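Outer membrane porin F (Pseudomonas aeruginosa, PDB 4RLC) forms, with its N-terminal domain, an eight-stranded beta-barrel in the outer membrane and, as a porin, probably lets small solutes pass. Local coordinates at residues A[22-27]-A[141-146]; A[83-88]-A[127-132]; A[89-94]-A[98-103]. All coordinates share one frame; numbering follows the deposited sequence.

Contact 1 of 3, residues A[22-27]-A[141-146]; sequences EIEAFG and NFFAKA. With C8E ((hydroxyethyloxy)tri(ethyloxy)octane), chain F; C8E ((hydroxyethyloxy)tri(ethyloxy)octane), chain C; C8E ((hydroxyethyloxy)tri(ethyloxy)octane), chain E.
Glu22 sets its carboxylate against the Phe143 ring. CD lies 3.5 Å from CE2 of Phe143, and the two planes are 33° apart, so the group slants at that corner of the ring. Its oxygens are held by residues outside both segments: Lys135 makes a salt bridge to OE1, while Tyr137 and Asn174 hydrogen-bond OE2. Lys135 also has a cation-pi contact with Phe143, so one lysine is shared by acid and ring. Next along, Ile23 turns outward, its CG2 3.7 Å from O12 of a bound detergent, C8E of chain C. Glu24 comes back in. With CG opposite the backbone N (chi1 -178°) and the rest extended, the chain carries its carboxylate across to strand 142-153, where Lys145, also extended, meets it at about a right angle. OE2 of Glu24 offers its syn lone pair to NZ of Lys145 at 2.8 Å, the main bond of a salt bridge; the second bond, NZ to OE1 at 3.2 Å, is weak. A water accepts from NZ and donates to OE1, closing a small ring of polar contacts. OE1 of Glu24 also sits at the Phe143 edge, 3.7 Å from CE1, with carboxylate and ring planes 85° apart. Strand 164-174 runs between these two strands, so the contact spans the inside of a closed antiparallel barrel, with charged side chains inside and bound detergent touching the outer face at Ile23 and Ala144.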
loop_
_atom_site.group_PDB
_atom_site.type_symbol
_atom_site.label_atom_id
_atom_site.label_comp_id
_atom_site.label_asym_id
_atom_site.label_seq_id
_atom_site.Cartn_x
_atom_site.Cartn_y
_atom_site.Cartn_z
ATOM N N GLU A 22 5.167 -5.642 10.952
ATOM C CA GLU A 22 5.073 -6.346 9.697
ATOM C C GLU A 22 5.953 -5.704 8.668
ATOM O O GLU A 22 6.035 -4.461 8.582
ATOM C CB GLU A 22 3.601 -6.380 9.136
ATOM C CG GLU A 22 2.821 -7.405 9.847
ATOM C CD GLU A 22 1.362 -7.572 9.396
ATOM O OE1 GLU A 22 0.837 -6.818 8.549
ATOM O OE2 GLU A 22 0.801 -8.489 9.981
ATOM N N ILE A 23 6.689 -6.522 7.937
ATOM C CA ILE A 23 7.399 -6.096 6.769
ATOM C C ILE A 23 6.770 -6.772 5.567
ATOM O O ILE A 23 6.491 -7.958 5.608
ATOM C CB ILE A 23 8.841 -6.602 6.806
ATOM C CG1 ILE A 23 9.438 -6.217 8.140
ATOM C CG2 ILE A 23 9.622 -6.054 5.639
ATOM C CD1 ILE A 23 9.656 -4.814 8.232
ATOM N N GLU A 24 6.577 -5.999 4.501
ATOM C CA GLU A 24 5.813 -6.494 3.317
ATOM C C GLU A 24 6.439 -6.078 2.029
ATOM O O GLU A 24 7.035 -4.955 1.954
ATOM C CB GLU A 24 4.379 -5.904 3.391
ATOM C CG GLU A 24 3.455 -6.338 2.277
ATOM C CD GLU A 24 2.059 -5.740 2.472
ATOM O OE1 GLU A 24 1.637 -5.602 3.629
ATOM O OE2 GLU A 24 1.409 -5.400 1.458
ATOM N N ALA A 25 6.299 -6.893 0.965
ATOM C CA ALA A 25 6.665 -6.536 -0.393
ATOM C C ALA A 25 5.353 -6.543 -1.148
ATOM O O ALA A 25 4.553 -7.393 -0.876
ATOM C CB ALA A 25 7.630 -7.486 -1.067
ATOM N N PHE A 26 5.188 -5.584 -2.038
ATOM C CA PHE A 26 3.935 -5.506 -2.875
ATOM C C PHE A 26 4.166 -5.166 -4.319
ATOM O O PHE A 26 5.180 -4.587 -4.696
ATOM C CB PHE A 26 2.961 -4.517 -2.230
ATOM C CG PHE A 26 3.384 -3.097 -2.275
ATOM C CD1 PHE A 26 3.288 -2.339 -3.398
ATOM C CD2 PHE A 26 3.954 -2.514 -1.107
ATOM C CE1 PHE A 26 3.706 -0.997 -3.425
ATOM C CE2 PHE A 26 4.360 -1.201 -1.136
ATOM C CZ PHE A 26 4.287 -0.468 -2.290
ATOM N N GLY A 27 3.111 -5.387 -5.171
ATOM C CA GLY A 27 3.187 -5.029 -6.494
ATOM C C GLY A 27 1.715 -4.816 -6.922
ATOM O O GLY A 27 0.847 -5.595 -6.565
ATOM N N ASN A 141 3.160 -16.214 11.347
ATOM C CA ASN A 141 3.976 -15.105 10.937
ATOM C C ASN A 141 3.862 -14.659 9.496
ATOM O O ASN A 141 3.973 -13.440 9.240
ATOM C CB ASN A 141 5.463 -15.412 11.217
ATOM C CG ASN A 141 5.697 -15.840 12.639
ATOM O OD1 ASN A 141 5.851 -17.035 12.901
ATOM N ND2 ASN A 141 5.745 -14.878 13.583
ATOM N N PHE A 142 3.534 -15.525 8.535
ATOM C CA PHE A 142 3.584 -15.147 7.154
ATOM C C PHE A 142 2.153 -14.958 6.575
ATOM O O PHE A 142 1.306 -15.706 6.929
ATOM C CB PHE A 142 4.288 -16.185 6.305
ATOM C CG PHE A 142 5.793 -16.230 6.534
ATOM C CD1 PHE A 142 6.604 -15.408 5.782
ATOM C CD2 PHE A 142 6.308 -17.098 7.397
ATOM C CE1 PHE A 142 7.981 -15.449 5.975
ATOM C CE2 PHE A 142 7.723 -17.136 7.649
ATOM C CZ PHE A 142 8.506 -16.318 6.887
ATOM N N PHE A 143 2.012 -13.940 5.753
ATOM C CA PHE A 143 0.723 -13.662 5.048
ATOM C C PHE A 143 0.946 -13.391 3.589
ATOM O O PHE A 143 1.962 -12.945 3.146
ATOM C CB PHE A 143 -0.072 -12.548 5.753
ATOM C CG PHE A 143 0.534 -11.184 5.650
ATOM C CD1 PHE A 143 0.313 -10.332 4.560
ATOM C CD2 PHE A 143 1.476 -10.795 6.634
ATOM C CE1 PHE A 143 0.925 -9.067 4.530
ATOM C CE2 PHE A 143 2.053 -9.527 6.587
ATOM C CZ PHE A 143 1.838 -8.710 5.538
ATOM N N ALA A 144 -0.130 -13.628 2.796
ATOM C CA ALA A 144 -0.242 -13.146 1.459
ATOM C C ALA A 144 -1.474 -12.179 1.460
ATOM O O ALA A 144 -2.402 -12.359 2.271
ATOM C CB ALA A 144 -0.465 -14.308 0.515
ATOM N N LYS A 145 -1.429 -11.208 0.602
ATOM C CA LYS A 145 -2.475 -10.136 0.563
ATOM C C LYS A 145 -2.924 -9.877 -0.862
ATOM O O LYS A 145 -2.125 -9.915 -1.797
ATOM C CB LYS A 145 -1.805 -8.865 1.141
ATOM C CG LYS A 145 -2.497 -7.528 1.030
ATOM C CD LYS A 145 -1.663 -6.510 1.805
ATOM C CE LYS A 145 -1.757 -5.065 1.353
ATOM N NZ LYS A 145 -1.016 -4.221 2.363
ATOM N N ALA A 146 -4.248 -9.654 -1.069
ATOM C CA ALA A 146 -4.763 -9.144 -2.329
ATOM C C ALA A 146 -5.486 -7.838 -2.027
ATOM O O ALA A 146 -6.215 -7.789 -1.027
ATOM C CB ALA A 146 -5.855 -10.100 -2.858
HETATM C C6 C8E F . -16.392 -17.469 6.358
HETATM C C7 C8E F . -15.896 -18.195 5.098
HETATM C C8 C8E F . -14.384 -18.446 5.073
HETATM O O9 C8E F . -13.875 -18.317 3.736
HETATM C C10 C8E F . -12.479 -17.986 3.632
HETATM C C11 C8E F . -11.829 -19.010 2.706
HETATM O O12 C8E F . -10.489 -18.669 2.356
HETATM C C13 C8E F . -10.364 -17.479 1.572
HETATM C C14 C8E F . -9.196 -17.667 0.618
HETATM O O15 C8E F . -8.928 -16.424 -0.039
HETATM C C16 C8E F . -7.980 -15.575 0.622
HETATM C C17 C8E F . -7.071 -14.902 -0.400
HETATM O O18 C8E F . -6.169 -14.020 0.275
HETATM C C19 C8E F . -5.309 -13.304 -0.581
HETATM C C20 C8E F . -4.103 -14.151 -0.810
HETATM O O21 C8E F . -3.771 -14.190 -2.184
HETATM C C1 C8E C . 11.159 6.708 1.086
HETATM C C2 C8E C . 10.623 6.339 2.448
HETATM C C3 C8E C . 10.849 4.870 2.829
HETATM C C4 C8E C . 9.588 4.354 3.502
HETATM C C5 C8E C . 9.660 2.931 4.040
HETATM C C6 C8E C . 10.193 1.878 3.100
HETATM C C7 C8E C . 9.821 0.506 3.648
HETATM C C8 C8E C . 10.410 -0.669 2.876
HETATM O O9 C8E C . 10.533 -1.783 3.787
HETATM C C10 C8E C . 10.255 -3.110 3.304
HETATM C C11 C8E C . 11.483 -3.791 2.695
HETATM O O12 C8E C . 11.281 -5.208 2.467
HETATM C C13 C8E C . 10.588 -5.551 1.264
HETATM C C14 C8E C . 11.491 -5.421 0.040
HETATM O O15 C8E C . 10.777 -4.782 -1.022
HETATM C C16 C8E C . 11.376 -4.888 -2.309
HETATM C C17 C8E C . 10.254 -5.056 -3.302
HETATM O O18 C8E C . 10.606 -4.491 -4.549
HETATM O O12 C8E E . -4.942 -9.504 -7.867
HETATM C C13 C8E E . -4.547 -9.646 -9.228
HETATM C C14 C8E E . -3.046 -9.465 -9.430
HETATM O O15 C8E E . -2.642 -8.120 -9.140
HETATM C C16 C8E E . -1.699 -7.583 -10.033
HETATM C C17 C8E E . -0.367 -7.380 -9.353
HETATM O O18 C8E E . 0.582 -7.245 -10.392
HETATM C C19 C8E E . 1.543 -6.245 -10.229
HETATM C C20 C8E E . 2.507 -6.272 -11.369
HETATM O O21 C8E E . 1.894 -6.646 -12.604
HETATM O O HOH W 1 -0.720 -4.686 5.174
#

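Contact 2 of 3, residues A[83-88]-A[127-132]; sequences LTSLDA and MANIGA
Asn129 reaches from strand 127-132 toward Ser85 and Asp87 on strand 83-88, and its side chain is worth following outward. CB already meets the acid, lying 3.5 Å from OD1 of Asp87. From there CG takes the position beside the backbone N (chi1 -59°), which points the amide at the facing strand; CG itself lies 3.8 Å from the same OD1. At the tip, ND2 donates to OD1 of Asp87 at 3.1 Å in a fairly straight bond, 163° at the hydrogen. The oxygen receives it on its syn lone pair, the side of the other carboxylate oxygen, and it lies almost within the amide plane. Amide and carboxylate are themselves nearly coplanar, although the two side chains cross at about a right angle. ND2 also comes within 2.8 Å of OG of Ser85.

The two segments are not sheet neighbours. In this closed antiparallel barrel strand 98-115 runs between them, and the side chains meet inside, over its small Ala108, which touches Leu83, Ser85 and Asn129. The angle between the two segments, 47°, reflects how the barrel wall curves and twists from one strand to the next but one.

Within strand 83-88, OG of Ser85 lies only 2.5 Å from OD2 of Asp87, doubtfully short for a hydrogen bond; a weak bond from the same OG to the carbonyl of Leu107 would compete for its one proton. Two residues before Asn129, Met127 bends at its last torsion and brings CE to within 3.9 Å of CD1 of Leu83. Gln151 of strand 142-153 touches both of these apolar side chains and Asn129 as well.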
loop_
_atom_site.group_PDB
_atom_site.type_symbol
_atom_site.label_atom_id
_atom_site.label_comp_id
_atom_site.label_asym_id
_atom_site.label_seq_id
_atom_site.Cartn_x
_atom_site.Cartn_y
_atom_site.Cartn_z
ATOM N N LEU A 83 6.189 6.631 -5.059
ATOM C CA LEU A 83 5.063 6.943 -4.201
ATOM C C LEU A 83 5.391 6.562 -2.760
ATOM O O LEU A 83 5.718 5.375 -2.497
ATOM C CB LEU A 83 3.836 6.185 -4.702
ATOM C CG LEU A 83 2.495 6.429 -4.011
ATOM C CD1 LEU A 83 1.976 7.732 -4.537
ATOM C CD2 LEU A 83 1.467 5.357 -4.333
ATOM N N THR A 84 5.264 7.500 -1.825
ATOM C CA THR A 84 5.487 7.228 -0.419
ATOM C C THR A 84 4.180 7.402 0.293
ATOM O O THR A 84 3.534 8.432 0.090
ATOM C CB THR A 84 6.491 8.199 0.123
ATOM O OG1 THR A 84 7.651 8.211 -0.738
ATOM C CG2 THR A 84 6.803 7.854 1.564
ATOM N N SER A 85 3.793 6.477 1.164
ATOM C CA SER A 85 2.461 6.556 1.717
ATOM C C SER A 85 2.434 6.212 3.199
ATOM O O SER A 85 3.248 5.405 3.676
ATOM C CB SER A 85 1.605 5.563 0.937
ATOM O OG SER A 85 0.282 5.645 1.304
ATOM N N LEU A 86 1.573 6.880 3.932
ATOM C CA LEU A 86 1.317 6.559 5.326
ATOM C C LEU A 86 -0.151 6.258 5.402
ATOM O O LEU A 86 -1.024 7.145 5.117
ATOM C CB LEU A 86 1.663 7.736 6.284
ATOM C CG LEU A 86 1.559 7.464 7.808
ATOM C CD1 LEU A 86 2.521 6.398 8.286
ATOM C CD2 LEU A 86 1.889 8.732 8.587
ATOM N N ASP A 87 -0.442 5.049 5.894
ATOM C CA ASP A 87 -1.838 4.566 5.912
ATOM C C ASP A 87 -2.171 3.964 7.263
ATOM O O ASP A 87 -1.347 3.374 7.931
ATOM C CB ASP A 87 -2.087 3.521 4.817
ATOM C CG ASP A 87 -1.891 4.094 3.425
ATOM O OD1 ASP A 87 -2.860 4.652 2.847
ATOM O OD2 ASP A 87 -0.716 4.011 2.909
ATOM N N ALA A 88 -3.446 4.140 7.664
ATOM C CA ALA A 88 -4.026 3.416 8.772
ATOM C C ALA A 88 -4.889 2.306 8.281
ATOM O O ALA A 88 -5.817 2.547 7.448
ATOM C CB ALA A 88 -4.860 4.369 9.587
ATOM N N MET A 127 -1.835 13.046 -2.347
ATOM C CA MET A 127 -3.138 12.459 -2.706
ATOM C C MET A 127 -3.677 11.726 -1.464
ATOM O O MET A 127 -2.950 11.466 -0.514
ATOM C CB MET A 127 -2.940 11.491 -3.858
ATOM C CG MET A 127 -2.384 12.158 -5.097
ATOM S SD MET A 127 -2.067 10.888 -6.333
ATOM C CE MET A 127 -1.348 9.601 -5.339
ATOM N N ALA A 128 -4.981 11.502 -1.450
ATOM C CA ALA A 128 -5.612 10.743 -0.394
ATOM C C ALA A 128 -5.775 9.344 -0.894
ATOM O O ALA A 128 -6.070 9.147 -2.099
ATOM C CB ALA A 128 -6.981 11.314 -0.082
ATOM N N ASN A 129 -5.694 8.383 0.013
ATOM C CA ASN A 129 -5.795 6.960 -0.331
ATOM C C ASN A 129 -6.946 6.333 0.364
ATOM O O ASN A 129 -7.145 6.609 1.505
ATOM C CB ASN A 129 -4.593 6.143 0.186
ATOM C CG ASN A 129 -3.310 6.607 -0.348
ATOM O OD1 ASN A 129 -3.254 7.149 -1.460
ATOM N ND2 ASN A 129 -2.241 6.425 0.431
ATOM N N ILE A 130 -7.706 5.460 -0.321
ATOM C CA ILE A 130 -8.592 4.611 0.396
ATOM C C ILE A 130 -8.378 3.208 -0.193
ATOM O O ILE A 130 -8.035 3.053 -1.374
ATOM C CB ILE A 130 -10.066 5.101 0.229
ATOM C CG1 ILE A 130 -11.012 4.223 1.010
ATOM C CG2 ILE A 130 -10.475 5.138 -1.226
ATOM C CD1 ILE A 130 -12.089 5.003 1.699
ATOM N N GLY A 131 -8.576 2.194 0.623
ATOM C CA GLY A 131 -8.418 0.848 0.147
ATOM C C GLY A 131 -9.098 -0.198 0.944
ATOM O O GLY A 131 -9.574 0.024 2.071
ATOM N N ALA A 132 -9.090 -1.394 0.377
ATOM C CA ALA A 132 -9.589 -2.553 1.078
ATOM C C ALA A 132 -8.862 -3.808 0.529
ATOM O O ALA A 132 -8.329 -3.857 -0.587
ATOM C CB ALA A 132 -11.123 -2.721 0.842
#

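Contact 3 of 3, residues A[89-94]-A[98-103]; sequences IYHFGT and GLRPYV. With C8E ((hydroxyethyloxy)tri(ethyloxy)octane), chain B.
The Phe92 ring is sandwiched: C10 of the detergent C8E (chain B) lies 3.5 Å above its centre, CE2 of Tyr90 covers the opposite face, and O of Pro101 sits in plane at the edge. This is the end of the beta hairpin that joins strands 80-91 and 98-115. The Arg100 guanidinium is a second sandwich, with CB of His91 over its centre at 3.4 Å and the Thr94 carbonyl carbon toward the rim of its other face. At its edge NE donates to O of Phe92 at 2.9 Å; NH1 reaches O of Gly93 at 3.2 Å, coming from above that carbonyl's plane. Its stronger partner is Asp55, through a salt bridge, and Asp54 O takes NH2, so the arginine pins this turn to the neighbouring one. The His91 ring has CB of Tyr102 over one face, and its ND1 donates to Asp55 O. In the backbone, Tyr90 and Val103 form an antiparallel hydrogen-bonded pair, His91 and Tyr102 a non-hydrogen-bonded one, and N of Phe92 donates to O of Pro101. Where the strands part, one water accepts from N of Thr94 and donates to O of Leu99 at 2.8 Å.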
loop_
_atom_site.group_PDB
_atom_site.type_symbol
_atom_site.label_atom_id
_atom_site.label_comp_id
_atom_site.label_asym_id
_atom_site.label_seq_id
_atom_site.Cartn_x
_atom_site.Cartn_y
_atom_site.Cartn_z
ATOM N N ILE A 89 -4.680 1.104 8.820
ATOM C CA ILE A 89 -5.359 -0.084 8.318
ATOM C C ILE A 89 -6.131 -0.755 9.465
ATOM O O ILE A 89 -5.590 -0.967 10.556
ATOM C CB ILE A 89 -4.311 -1.055 7.766
ATOM C CG1 ILE A 89 -3.589 -0.404 6.594
ATOM C CG2 ILE A 89 -5.026 -2.312 7.287
ATOM C CD1 ILE A 89 -2.287 0.217 7.031
ATOM N N TYR A 90 -7.435 -0.930 9.269
ATOM C CA TYR A 90 -8.242 -1.607 10.217
ATOM C C TYR A 90 -8.465 -3.032 9.740
ATOM O O TYR A 90 -9.049 -3.218 8.651
ATOM C CB TYR A 90 -9.646 -0.899 10.383
ATOM C CG TYR A 90 -10.483 -1.673 11.397
ATOM C CD1 TYR A 90 -10.240 -1.570 12.759
ATOM C CD2 TYR A 90 -11.404 -2.591 10.979
ATOM C CE1 TYR A 90 -10.950 -2.294 13.660
ATOM C CE2 TYR A 90 -12.121 -3.353 11.868
ATOM C CZ TYR A 90 -11.927 -3.193 13.204
ATOM O OH TYR A 90 -12.650 -3.989 14.032
ATOM N N HIS A 91 -8.173 -4.017 10.588
ATOM C CA HIS A 91 -8.305 -5.421 10.303
ATOM C C HIS A 91 -9.493 -5.996 10.972
ATOM O O HIS A 91 -9.687 -5.933 12.168
ATOM C CB HIS A 91 -7.099 -6.250 10.731
ATOM C CG HIS A 91 -5.823 -5.869 10.051
ATOM N ND1 HIS A 91 -5.096 -4.732 10.357
ATOM C CD2 HIS A 91 -5.093 -6.528 9.117
ATOM C CE1 HIS A 91 -3.977 -4.702 9.653
ATOM N NE2 HIS A 91 -3.958 -5.774 8.884
ATOM N N PHE A 92 -10.339 -6.600 10.132
ATOM C CA PHE A 92 -11.361 -7.452 10.604
ATOM C C PHE A 92 -10.847 -8.833 10.996
ATOM O O PHE A 92 -9.609 -9.121 10.864
ATOM C CB PHE A 92 -12.485 -7.543 9.561
ATOM C CG PHE A 92 -13.152 -6.238 9.300
ATOM C CD1 PHE A 92 -12.625 -5.325 8.418
ATOM C CD2 PHE A 92 -14.328 -5.903 9.979
ATOM C CE1 PHE A 92 -13.239 -4.079 8.228
ATOM C CE2 PHE A 92 -14.964 -4.692 9.741
ATOM C CZ PHE A 92 -14.418 -3.797 8.863
ATOM N N GLY A 93 -11.711 -9.652 11.552
ATOM C CA GLY A 93 -11.221 -10.977 12.025
ATOM C C GLY A 93 -10.342 -10.776 13.264
ATOM O O GLY A 93 -10.360 -9.686 13.896
ATOM N N THR A 94 -9.527 -11.783 13.556
ATOM C CA THR A 94 -8.722 -11.734 14.769
ATOM C C THR A 94 -7.329 -12.122 14.444
ATOM O O THR A 94 -7.093 -12.830 13.439
ATOM C CB THR A 94 -9.262 -12.706 15.855
ATOM O OG1 THR A 94 -9.337 -14.011 15.290
ATOM C CG2 THR A 94 -10.626 -12.288 16.352
ATOM N N GLY A 98 -5.326 -17.413 9.653
ATOM C CA GLY A 98 -6.654 -17.277 8.982
ATOM C C GLY A 98 -6.749 -15.955 8.261
ATOM O O GLY A 98 -5.782 -15.210 8.055
ATOM N N LEU A 99 -7.985 -15.581 7.934
ATOM C CA LEU A 99 -8.223 -14.482 7.031
ATOM C C LEU A 99 -8.558 -13.235 7.855
ATOM O O LEU A 99 -9.441 -13.278 8.750
ATOM C CB LEU A 99 -9.470 -14.837 6.118
ATOM C CG LEU A 99 -9.912 -13.748 5.158
ATOM C CD1 LEU A 99 -8.908 -13.548 4.021
ATOM C CD2 LEU A 99 -11.334 -14.041 4.619
ATOM N N ARG A 100 -7.935 -12.136 7.483
ATOM C CA ARG A 100 -8.219 -10.811 8.020
ATOM C C ARG A 100 -8.439 -9.898 6.896
ATOM O O ARG A 100 -7.537 -9.280 6.288
ATOM C CB ARG A 100 -7.039 -10.287 8.952
ATOM C CG ARG A 100 -6.738 -11.177 10.119
ATOM C CD ARG A 100 -5.944 -10.403 11.198
ATOM N NE ARG A 100 -6.942 -9.632 11.980
ATOM C CZ ARG A 100 -6.626 -8.810 12.977
ATOM N NH1 ARG A 100 -7.575 -8.202 13.653
ATOM N NH2 ARG A 100 -5.350 -8.633 13.328
ATOM N N PRO A 101 -9.726 -9.740 6.508
ATOM C CA PRO A 101 -9.982 -8.645 5.614
ATOM C C PRO A 101 -9.620 -7.305 6.256
ATOM O O PRO A 101 -9.648 -7.214 7.499
ATOM C CB PRO A 101 -11.502 -8.747 5.391
ATOM C CG PRO A 101 -11.935 -10.098 5.922
ATOM C CD PRO A 101 -10.933 -10.362 7.031
ATOM N N TYR A 102 -9.400 -6.270 5.441
ATOM C CA TYR A 102 -9.125 -4.962 5.970
ATOM C C TYR A 102 -9.647 -3.838 5.108
ATOM O O TYR A 102 -9.928 -3.970 3.927
ATOM C CB TYR A 102 -7.566 -4.818 6.153
ATOM C CG TYR A 102 -6.798 -4.686 4.840
ATOM C CD1 TYR A 102 -6.699 -3.470 4.187
ATOM C CD2 TYR A 102 -6.208 -5.817 4.192
ATOM C CE1 TYR A 102 -6.066 -3.370 2.957
ATOM C CE2 TYR A 102 -5.573 -5.691 2.980
ATOM C CZ TYR A 102 -5.485 -4.481 2.387
ATOM O OH TYR A 102 -4.919 -4.344 1.167
ATOM N N VAL A 103 -9.754 -2.690 5.759
ATOM C CA VAL A 103 -9.967 -1.406 5.088
ATOM C C VAL A 103 -8.879 -0.405 5.548
ATOM O O VAL A 103 -8.321 -0.545 6.594
ATOM C CB VAL A 103 -11.371 -0.848 5.369
ATOM C CG1 VAL A 103 -12.422 -1.759 4.789
ATOM C CG2 VAL A 103 -11.634 -0.616 6.850
HETATM C C1 C8E B . -9.714 -7.930 -3.713
HETATM C C2 C8E B . -10.411 -8.167 -2.386
HETATM C C3 C8E B . -11.233 -7.004 -1.851
HETATM C C4 C8E B . -11.710 -7.351 -0.454
HETATM C C5 C8E B . -12.721 -6.441 0.214
HETATM C C6 C8E B . -12.878 -6.856 1.676
HETATM C C7 C8E B . -13.309 -5.755 2.649
HETATM C C8 C8E B . -13.496 -6.341 4.052
HETATM O O9 C8E B . -14.251 -5.515 4.954
HETATM C C10 C8E B . -15.174 -6.099 5.915
HETATM C C11 C8E B . -15.008 -7.538 6.396
HETATM O O12 C8E B . -16.180 -7.741 7.189
HETATM C C13 C8E B . -16.291 -8.810 8.124
HETATM C C14 C8E B . -16.002 -10.165 7.528
HETATM O O15 C8E B . -14.616 -10.351 7.863
HETATM O O HOH W 2 -9.272 -14.025 11.476
#

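From the N terminus, the chain enters the barrel on strand 21-30, whose partner in contact 1 arrives only with strand 142-153; that contact closes the widest loop and encloses the other two. Contact 2 starts on strand 80-91 and closes on strand 120-137. Contact 3, nested inside it, uses the end of the same strand 80-91 and closes at once on strand 98-115. None cross. Contact 3 pairs adjacent strands, while contacts 1 and 2 each skip one and are made by side chains inside the barrel. Tyr102 of contact 3 touches both others: its OH lies 3.2 Å from CE of Lys145, and its backbone O packs on CB of Ala132.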